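Local atomic coordinates of ORF48 (Lactococcus phage TP901-1, PDB entry 3UH8), a protein that forms part of the baseplate of the phage, the tail-tip organelle that adheres to the host, and probably serves there as a structural, assembly-holding component. Residues T7-T10 with T11-N14; V82-D85 with N86-Q89; W108-Q111 with F112-R115. All blocks are in the same frame, centred on the assembly; numbering follows the deposited sequence.

Overall arrangement
From the N terminus, contact 1 comes first: strand 2-9 ends and the chain turns back on itself at 7-14, opening the loop that runs on to strand 21-23. Contact 2 follows much later, where the chain leaves strand 78-82 and winds into the short helix 85-89 ahead of strand 92-103. Contact 3 is the corner at Gln111 between strands 108-110 and 112-122. The three follow in series, none nested in or crossing another. Contacts 1 and 3 touch, since Asn14 ND2 and Ser9 O both probably bond to the backbone of Arg115, tying the first strand to the last. Contact 2 lies across the chain's centre from both, its centre about 22 Å from that of contact 1.

Contact 1 (T7-T10 with T11-N14); sequences TLST and TEPN
Ser9 OG is gripped by two backbone N-H groups of the chain that folds back over it. Glu12 N gives the sounder bond, 2.9 Å from Ser9 OG and fairly straight at 161°, while Thr11 N reaches the same oxygen only weakly. The hydroxyl gets there because OG lies anti to the serine's own backbone N (chi1 -178°), which carries it toward the amides of Thr11 and Glu12. The weak bond from Thr11 gives the pattern of an ST turn, in which a short side chain replaces a backbone carbonyl as acceptor; the Glu12 bond, one residue further on, reinforces it. A second side chain closes the loop from its far end. Asn14 uses both halves of its amide on one residue, OD1 taking Ser9 N at 2.7 Å and ND2 giving to Ser9 O at 3.1 Å. The first bond is almost linear, 175°, and lies on a lone pair of OD1 in the carbonyl plane; asparagine suits the place because it can mimic a neighbouring strand's peptide group. ND2 also bonds to Arg115 O of strand 112-122. Against the amide carbon lies Leu8, whose CD2 is 3.6 Å from Asn14 CG, the two side chains crossing at about a right angle. On the outer side Thr11 OG1 donates to Glu12 OE2 at 2.8 Å, from above the carboxylate plane, and accepts from Asn39 N. Ser9 and Asn14 are both buried, so the bonds pay for polar groups within this immunoglobulin-like domain, and the paired bonds of the Asn14 amide should fix its rotation.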
ATOM      1  N   THR A   7       0.273  -4.336  -9.130  1.00 28.41           N
ATOM      2  CA  THR A   7       1.733  -4.266  -9.211  1.00 28.57           C
ATOM      3  C   THR A   7       2.137  -2.791  -9.090  1.00 33.31           C
ATOM      4  O   THR A   7       1.722  -1.974  -9.915  1.00 32.65           O
ATOM      5  CB  THR A   7       2.243  -4.925 -10.507  1.00 37.64           C
ATOM      6  OG1 THR A   7       1.610  -6.194 -10.679  1.00 38.32           O
ATOM      7  CG2 THR A   7       3.754  -5.095 -10.521  1.00 35.79           C
ATOM      8  N   LEU A   8       2.926  -2.453  -8.057  1.00 30.42           N
ATOM      9  CA  LEU A   8       3.359  -1.076  -7.819  1.00 30.61           C
ATOM     10  C   LEU A   8       4.839  -0.858  -8.068  1.00 35.36           C
ATOM     11  O   LEU A   8       5.668  -1.642  -7.607  1.00 34.68           O
ATOM     12  CB  LEU A   8       2.958  -0.593  -6.414  1.00 30.70           C
ATOM     13  CG  LEU A   8       1.458  -0.555  -6.124  1.00 35.45           C
ATOM     14  CD1 LEU A   8       1.198  -0.378  -4.659  1.00 35.38           C
ATOM     15  CD2 LEU A   8       0.757   0.526  -6.932  1.00 37.46           C
ATOM     16  N   SER A   9       5.163   0.229  -8.786  1.00 32.71           N
ATOM     17  CA  SER A   9       6.524   0.607  -9.146  1.00 33.01           C
ATOM     18  C   SER A   9       7.091   1.741  -8.285  1.00 37.81           C
ATOM     19  O   SER A   9       6.342   2.586  -7.789  1.00 36.95           O
ATOM     20  CB  SER A   9       6.604   0.972 -10.625  1.00 36.56           C
ATOM     21  OG  SER A   9       7.929   1.291 -11.011  1.00 45.39           O
ATOM     22  N   THR A  10       8.427   1.750  -8.128  1.00 35.35           N
ATOM     23  CA  THR A  10       9.167   2.771  -7.378  1.00 35.72           C
ATOM     24  C   THR A  10       9.796   3.776  -8.347  1.00 40.58           C
ATOM     25  O   THR A  10      10.061   4.922  -7.976  1.00 39.99           O
ATOM     26  CB  THR A  10      10.227   2.130  -6.471  1.00 43.92           C
ATOM     27  OG1 THR A  10      11.199   1.459  -7.276  1.00 43.98           O
ATOM     28  CG2 THR A  10       9.632   1.168  -5.453  1.00 42.80           C
ATOM     29  N   THR A  11      10.038   3.323  -9.583  1.00 38.48           N
ATOM     30  CA  THR A  11      10.613   4.107 -10.671  1.00 38.79           C
ATOM     31  C   THR A  11       9.519   4.725 -11.546  1.00 44.39           C
ATOM     32  O   THR A  11       9.561   5.921 -11.828  1.00 44.26           O
ATOM     33  CB  THR A  11      11.540   3.216 -11.532  1.00 44.64           C
ATOM     34  OG1 THR A  11      10.776   2.126 -12.048  1.00 43.12           O
ATOM     35  CG2 THR A  11      12.748   2.682 -10.774  1.00 43.19           C
ATOM     36  N   GLU A  12       8.537   3.924 -11.997  1.00 41.62           N
ATOM     37  CA  GLU A  12       7.461   4.329 -12.915  1.00 41.86           C
ATOM     38  C   GLU A  12       6.147   4.834 -12.273  1.00 46.48           C
ATOM     39  O   GLU A  12       5.848   4.470 -11.144  1.00 46.19           O
ATOM     40  CB  GLU A  12       7.115   3.130 -13.748  1.00 43.32           C
ATOM     41  CG  GLU A  12       7.691   3.161 -15.118  1.00 55.14           C
ATOM     42  CD  GLU A  12       8.674   2.051 -15.291  1.00 79.04           C
ATOM     43  OE1 GLU A  12       8.288   1.041 -15.923  1.00 75.13           O
ATOM     44  OE2 GLU A  12       9.765   2.137 -14.680  1.00 73.77           O
ATOM     45  N   PRO A  13       5.286   5.555 -13.030  1.00 43.63           N
ATOM     46  CA  PRO A  13       3.996   5.984 -12.481  1.00 43.31           C
ATOM     47  C   PRO A  13       3.077   4.812 -12.219  1.00 46.53           C
ATOM     48  O   PRO A  13       3.162   3.783 -12.919  1.00 46.18           O
ATOM     49  CB  PRO A  13       3.438   6.832 -13.606  1.00 45.17           C
ATOM     50  CG  PRO A  13       4.077   6.237 -14.828  1.00 49.60           C
ATOM     51  CD  PRO A  13       5.454   5.868 -14.466  1.00 45.24           C
ATOM     52  N   ASN A  14       2.191   4.895 -11.201  1.00 42.52           N
ATOM     53  CA  ASN A  14       1.277   3.808 -10.880  1.00 42.16           C
ATOM     54  C   ASN A  14      -0.168   4.077 -11.327  1.00 45.79           C
ATOM     55  O   ASN A  14      -1.090   3.500 -10.775  1.00 45.37           O
ATOM     56  CB  ASN A  14       1.404   3.390  -9.430  1.00 41.80           C
ATOM     57  CG  ASN A  14       2.708   2.712  -9.099  1.00 59.71           C
ATOM     58  OD1 ASN A  14       3.159   1.780  -9.777  1.00 52.15           O
ATOM     59  ND2 ASN A  14       3.352   3.187  -8.046  1.00 52.10           N
TER

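Contact 2 (V82-D85 with N86-Q89); sequences VASD and NALQ
Two first torsions set up this helix start: Ser84 OG sits between its own backbone N and carbonyl carbon (chi1 63°), pointing at the first turn, and Leu88 CG stands anti to its carbonyl carbon (chi1 -59°), which swings the isobutyl group back over Ala83. The motif is an N-cap at the head of the short helix 85-89, which links strands 78-82 and 92-103 of the immunoglobulin-like domain. Ser84 is the capping residue, and its hydroxyl oxygen accepts from Ala87 N at 3.2 Å with an N-H...O angle of 156°. Serine suits the post because its short side chain can bend back to an amide of the first turn, where N-H groups lack the carbonyl of a preceding helical turn. The same OG is also hydrogen-bonded to Glu67, its strongest polar partner, and to Tyr81, which join the cap to the neighbouring strands. Behind it the helix is only loosely bonded: Leu88 N reaches Ser84 O and Asp85 O, both weakly, and shares itself between them. Asp85, exposed, stands in the first turn; its negative charge would probably interact well with the positive end of the helix dipole.

The apolar side of the turn faces inward. Ala83 and Ala87 bring their CB atoms to 4.5 Å, small residues that let the chain before the helix lie close against it, and both Ala83 and Leu88 also touch Leu22 of strand 21-23, while Ala87 meets Phe52. Leu88 CG abuts the oxygen end of the Ser84 carbonyl, 3.3 Å from Ser84 O; one branch, CD2, packs on Ala83 CB at 3.9 Å.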
ATOM      1  N   VAL A  82      -4.349  -4.934   4.962  1.00 15.47           N
ATOM      2  CA  VAL A  82      -5.777  -5.030   5.290  1.00 15.56           C
ATOM      3  C   VAL A  82      -6.308  -3.607   5.465  1.00 19.67           C
ATOM      4  O   VAL A  82      -5.813  -2.874   6.327  1.00 18.87           O
ATOM      5  CB  VAL A  82      -6.048  -5.937   6.525  1.00 19.69           C
ATOM      6  CG1 VAL A  82      -7.535  -5.956   6.892  1.00 19.56           C
ATOM      7  CG2 VAL A  82      -5.541  -7.358   6.287  1.00 19.51           C
ATOM      8  N   ALA A  83      -7.283  -3.207   4.621  1.00 16.80           N
ATOM      9  CA  ALA A  83      -7.885  -1.872   4.651  1.00 16.87           C
ATOM     10  C   ALA A  83      -8.489  -1.564   6.016  1.00 21.12           C
ATOM     11  O   ALA A  83      -9.388  -2.270   6.478  1.00 20.11           O
ATOM     12  CB  ALA A  83      -8.932  -1.725   3.554  1.00 17.52           C
ATOM     13  N   SER A  84      -7.930  -0.541   6.680  1.00 18.85           N
ATOM     14  CA  SER A  84      -8.369  -0.066   7.991  1.00 19.09           C
ATOM     15  C   SER A  84      -9.641   0.760   7.815  1.00 24.32           C
ATOM     16  O   SER A  84     -10.012   1.075   6.682  1.00 24.60           O
ATOM     17  CB  SER A  84      -7.281   0.800   8.622  1.00 22.51           C
ATOM     18  OG  SER A  84      -7.027   1.962   7.846  1.00 29.31           O
ATOM     19  N   ASP A  85     -10.289   1.146   8.928  1.00 21.42           N
ATOM     20  CA  ASP A  85     -11.476   1.999   8.883  1.00 21.53           C
ATOM     21  C   ASP A  85     -11.110   3.381   8.314  1.00 25.78           C
ATOM     22  O   ASP A  85     -11.924   3.986   7.620  1.00 25.69           O
ATOM     23  CB  ASP A  85     -12.125   2.119  10.274  1.00 23.33           C
ATOM     24  CG  ASP A  85     -12.833   0.864  10.762  1.00 32.73           C
ATOM     25  OD1 ASP A  85     -13.252   0.043   9.911  1.00 32.68           O
ATOM     26  OD2 ASP A  85     -13.004   0.721  11.991  1.00 39.94           O
ATOM     27  N   ASN A  86      -9.860   3.839   8.562  1.00 22.14           N
ATOM     28  CA  ASN A  86      -9.318   5.110   8.070  1.00 22.38           C
ATOM     29  C   ASN A  86      -9.156   5.074   6.548  1.00 26.58           C
ATOM     30  O   ASN A  86      -9.501   6.047   5.874  1.00 26.10           O
ATOM     31  CB  ASN A  86      -7.974   5.418   8.741  1.00 23.97           C
ATOM     32  CG  ASN A  86      -7.566   6.876   8.744  1.00 51.85           C
ATOM     33  OD1 ASN A  86      -7.943   7.675   7.877  1.00 48.71           O
ATOM     34  ND2 ASN A  86      -6.755   7.253   9.721  1.00 44.38           N
ATOM     35  N   ALA A  87      -8.653   3.944   6.011  1.00 22.92           N
ATOM     36  CA  ALA A  87      -8.464   3.738   4.575  1.00 22.87           C
ATOM     37  C   ALA A  87      -9.792   3.657   3.805  1.00 27.20           C
ATOM     38  O   ALA A  87      -9.815   3.931   2.605  1.00 27.07           O
ATOM     39  CB  ALA A  87      -7.642   2.483   4.333  1.00 23.63           C
ATOM     40  N   LEU A  88     -10.889   3.292   4.494  1.00 24.04           N
ATOM     41  CA  LEU A  88     -12.226   3.137   3.910  1.00 24.24           C
ATOM     42  C   LEU A  88     -13.160   4.326   4.148  1.00 29.26           C
ATOM     43  O   LEU A  88     -14.246   4.367   3.565  1.00 29.12           O
ATOM     44  CB  LEU A  88     -12.894   1.859   4.466  1.00 24.16           C
ATOM     45  CG  LEU A  88     -12.188   0.527   4.237  1.00 28.74           C
ATOM     46  CD1 LEU A  88     -12.731  -0.524   5.176  1.00 28.79           C
ATOM     47  CD2 LEU A  88     -12.324   0.070   2.805  1.00 30.79           C
ATOM     48  N   GLN A  89     -12.753   5.293   4.982  1.00 26.02           N
ATOM     49  CA  GLN A  89     -13.571   6.434   5.365  1.00 25.91           C
ATOM     50  C   GLN A  89     -13.998   7.360   4.232  1.00 29.43           C
ATOM     51  O   GLN A  89     -15.175   7.686   4.163  1.00 28.72           O
ATOM     52  CB  GLN A  89     -12.907   7.223   6.485  1.00 27.40           C
ATOM     53  CG  GLN A  89     -13.875   8.088   7.274  1.00 44.40           C
ATOM     54  CD  GLN A  89     -13.115   8.940   8.242  1.00 65.10           C
ATOM     55  OE1 GLN A  89     -12.918  10.140   8.037  1.00 59.78           O
ATOM     56  NE2 GLN A  89     -12.602   8.314   9.282  1.00 58.33           N
TER

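Contact 3 (W108-Q111 with F112-R115)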
ATOM      1  N   TRP A 108      11.595   4.787  13.146  1.00 48.99           N
ATOM      2  CA  TRP A 108      11.592   4.255  11.784  1.00 48.32           C
ATOM      3  C   TRP A 108      12.159   5.270  10.799  1.00 51.01           C
ATOM      4  O   TRP A 108      11.878   6.465  10.917  1.00 50.81           O
ATOM      5  CB  TRP A 108      10.177   3.825  11.378  1.00 47.24           C
ATOM      6  CG  TRP A 108       9.688   2.620  12.122  1.00 47.24           C
ATOM      7  CD1 TRP A 108       8.894   2.606  13.232  1.00 50.99           C
ATOM      8  CD2 TRP A 108      10.005   1.252  11.839  1.00 48.01           C
ATOM      9  NE1 TRP A 108       8.687   1.312  13.651  1.00 49.93           N
ATOM     10  CE2 TRP A 108       9.355   0.457  12.813  1.00 51.36           C
ATOM     11  CE3 TRP A 108      10.789   0.615  10.861  1.00 48.74           C
ATOM     12  CZ2 TRP A 108       9.460  -0.938  12.833  1.00 50.77           C
ATOM     13  CZ3 TRP A 108      10.898  -0.766  10.887  1.00 50.31           C
ATOM     14  CH2 TRP A 108      10.230  -1.529  11.857  1.00 50.86           C
ATOM     15  N   ILE A 109      12.982   4.795   9.850  1.00 46.64           N
ATOM     16  CA  ILE A 109      13.617   5.628   8.828  1.00 46.01           C
ATOM     17  C   ILE A 109      13.424   5.029   7.443  1.00 48.50           C
ATOM     18  O   ILE A 109      13.853   3.901   7.199  1.00 48.14           O
ATOM     19  CB  ILE A 109      15.102   5.898   9.155  1.00 49.18           C
ATOM     20  N   GLU A 110      12.770   5.784   6.539  1.00 43.68           N
ATOM     21  CA  GLU A 110      12.487   5.353   5.172  1.00 42.98           C
ATOM     22  C   GLU A 110      13.741   5.229   4.315  1.00 46.19           C
ATOM     23  O   GLU A 110      14.475   6.205   4.139  1.00 45.80           O
ATOM     24  CB  GLU A 110      11.457   6.274   4.496  1.00 44.25           C
ATOM     25  CG  GLU A 110      11.102   5.824   3.090  1.00 53.94           C
ATOM     26  CD  GLU A 110      10.551   6.910   2.196  1.00 72.41           C
ATOM     27  OE1 GLU A 110      11.361   7.679   1.630  1.00 68.83           O
ATOM     28  OE2 GLU A 110       9.310   6.982   2.048  1.00 64.00           O
ATOM     29  N   GLN A 111      13.957   4.028   3.760  1.00 42.55           N
ATOM     30  CA  GLN A 111      15.076   3.729   2.868  1.00 42.04           C
ATOM     31  C   GLN A 111      14.685   4.013   1.422  1.00 44.94           C
ATOM     32  O   GLN A 111      15.531   4.439   0.635  1.00 44.72           O
ATOM     33  CB  GLN A 111      15.545   2.279   3.063  1.00 43.42           C
ATOM     34  CG  GLN A 111      16.880   2.123   3.817  1.00 60.96           C
ATOM     35  CD  GLN A 111      17.138   3.119   4.935  1.00 82.78           C
ATOM     36  OE1 GLN A 111      18.098   3.895   4.888  1.00 78.57           O
ATOM     37  NE2 GLN A 111      16.299   3.122   5.965  1.00 76.02           N
ATOM     38  N   PHE A 112      13.394   3.801   1.089  1.00 40.60           N
ATOM     39  CA  PHE A 112      12.774   4.042  -0.219  1.00 39.89           C
ATOM     40  C   PHE A 112      11.250   3.866  -0.125  1.00 42.79           C
ATOM     41  O   PHE A 112      10.746   3.327   0.865  1.00 42.47           O
ATOM     42  CB  PHE A 112      13.373   3.132  -1.319  1.00 41.60           C
ATOM     43  CG  PHE A 112      12.779   1.748  -1.418  1.00 43.03           C
ATOM     44  CD1 PHE A 112      11.876   1.431  -2.427  1.00 46.09           C
ATOM     45  CD2 PHE A 112      13.116   0.761  -0.502  1.00 45.11           C
ATOM     46  CE1 PHE A 112      11.319   0.153  -2.511  1.00 46.90           C
ATOM     47  CE2 PHE A 112      12.566  -0.520  -0.596  1.00 47.89           C
ATOM     48  CZ  PHE A 112      11.664  -0.812  -1.594  1.00 46.01           C
ATOM     49  N   SER A 113      10.525   4.281  -1.175  1.00 38.25           N
ATOM     50  CA  SER A 113       9.070   4.169  -1.232  1.00 37.54           C
ATOM     51  C   SER A 113       8.563   3.936  -2.646  1.00 39.61           C
ATOM     52  O   SER A 113       9.301   4.150  -3.612  1.00 39.03           O
ATOM     53  CB  SER A 113       8.416   5.422  -0.653  1.00 41.00           C
ATOM     54  OG  SER A 113       8.874   6.603  -1.292  1.00 49.41           O
ATOM     55  N   THR A 114       7.300   3.498  -2.763  1.00 35.10           N
ATOM     56  CA  THR A 114       6.643   3.313  -4.054  1.00 34.37           C
ATOM     57  C   THR A 114       6.114   4.680  -4.476  1.00 37.40           C
ATOM     58  O   THR A 114       6.052   5.612  -3.665  1.00 36.86           O
ATOM     59  CB  THR A 114       5.449   2.324  -3.963  1.00 41.06           C
ATOM     60  OG1 THR A 114       4.396   2.896  -3.180  1.00 38.82           O
ATOM     61  CG2 THR A 114       5.835   0.946  -3.440  1.00 39.84           C
ATOM     62  N   ARG A 115       5.692   4.788  -5.726  1.00 33.53           N
ATOM     63  CA  ARG A 115       5.092   6.016  -6.213  1.00 33.02           C
ATOM     64  C   ARG A 115       3.611   5.945  -5.893  1.00 35.32           C
ATOM     65  O   ARG A 115       3.099   4.844  -5.667  1.00 35.10           O
ATOM     66  CB  ARG A 115       5.371   6.178  -7.699  1.00 34.02           C
ATOM     67  CG  ARG A 115       6.827   6.578  -7.908  1.00 46.21           C
ATOM     68  CD  ARG A 115       7.257   6.585  -9.354  1.00 58.72           C
ATOM     69  NE  ARG A 115       6.310   7.304 -10.205  1.00 70.51           N
ATOM     70  CZ  ARG A 115       6.544   8.486 -10.762  1.00 87.03           C
ATOM     71  NH1 ARG A 115       7.712   9.091 -10.585  1.00 75.44           N
ATOM     72  NH2 ARG A 115       5.622   9.061 -11.522  1.00 74.54           N
TER
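Glu110 reaches forward along the chain; its side chain skips Gln111 and lies alongside Phe112 and Ser113. Its methylene CG is 3.4 Å from Phe112 O, and its carboxylate oxygen OE2 comes to 3.2 Å from Ser113 CB. The long side chain is carried past the bend by CG standing anti to the backbone N (chi1 -178°), and its two methylenes, in an extended course, bring the carboxylate level with Ser113. Ser113 is small and lets OE2 come against its CB. The strongest polar partner of the carboxylate lies on the adjacent strand: Glu110 OE2 is hydrogen-bonded to Ser99 OG of strand 92-103.

At Gln111 the chain turns a corner, so the strands before and after it, 108-110 and 112-122, belong to different sheets or faces of the immunoglobulin-like fold, although both pair with strand 92-103. Phe112, the first residue past the corner, holds its ring with Gln111 C at the edge, near the ring plane. Further out, the ring stacks with Phe100 and makes a cation-pi contact with Lys43, so an aromatic side chain suits a place with a flat neighbour and a charged one. Thr10 and Leu48 also touch this ring. Backbone bonds of Gln111 and Phe112 to Phe100 hold the corner against strand 92-103.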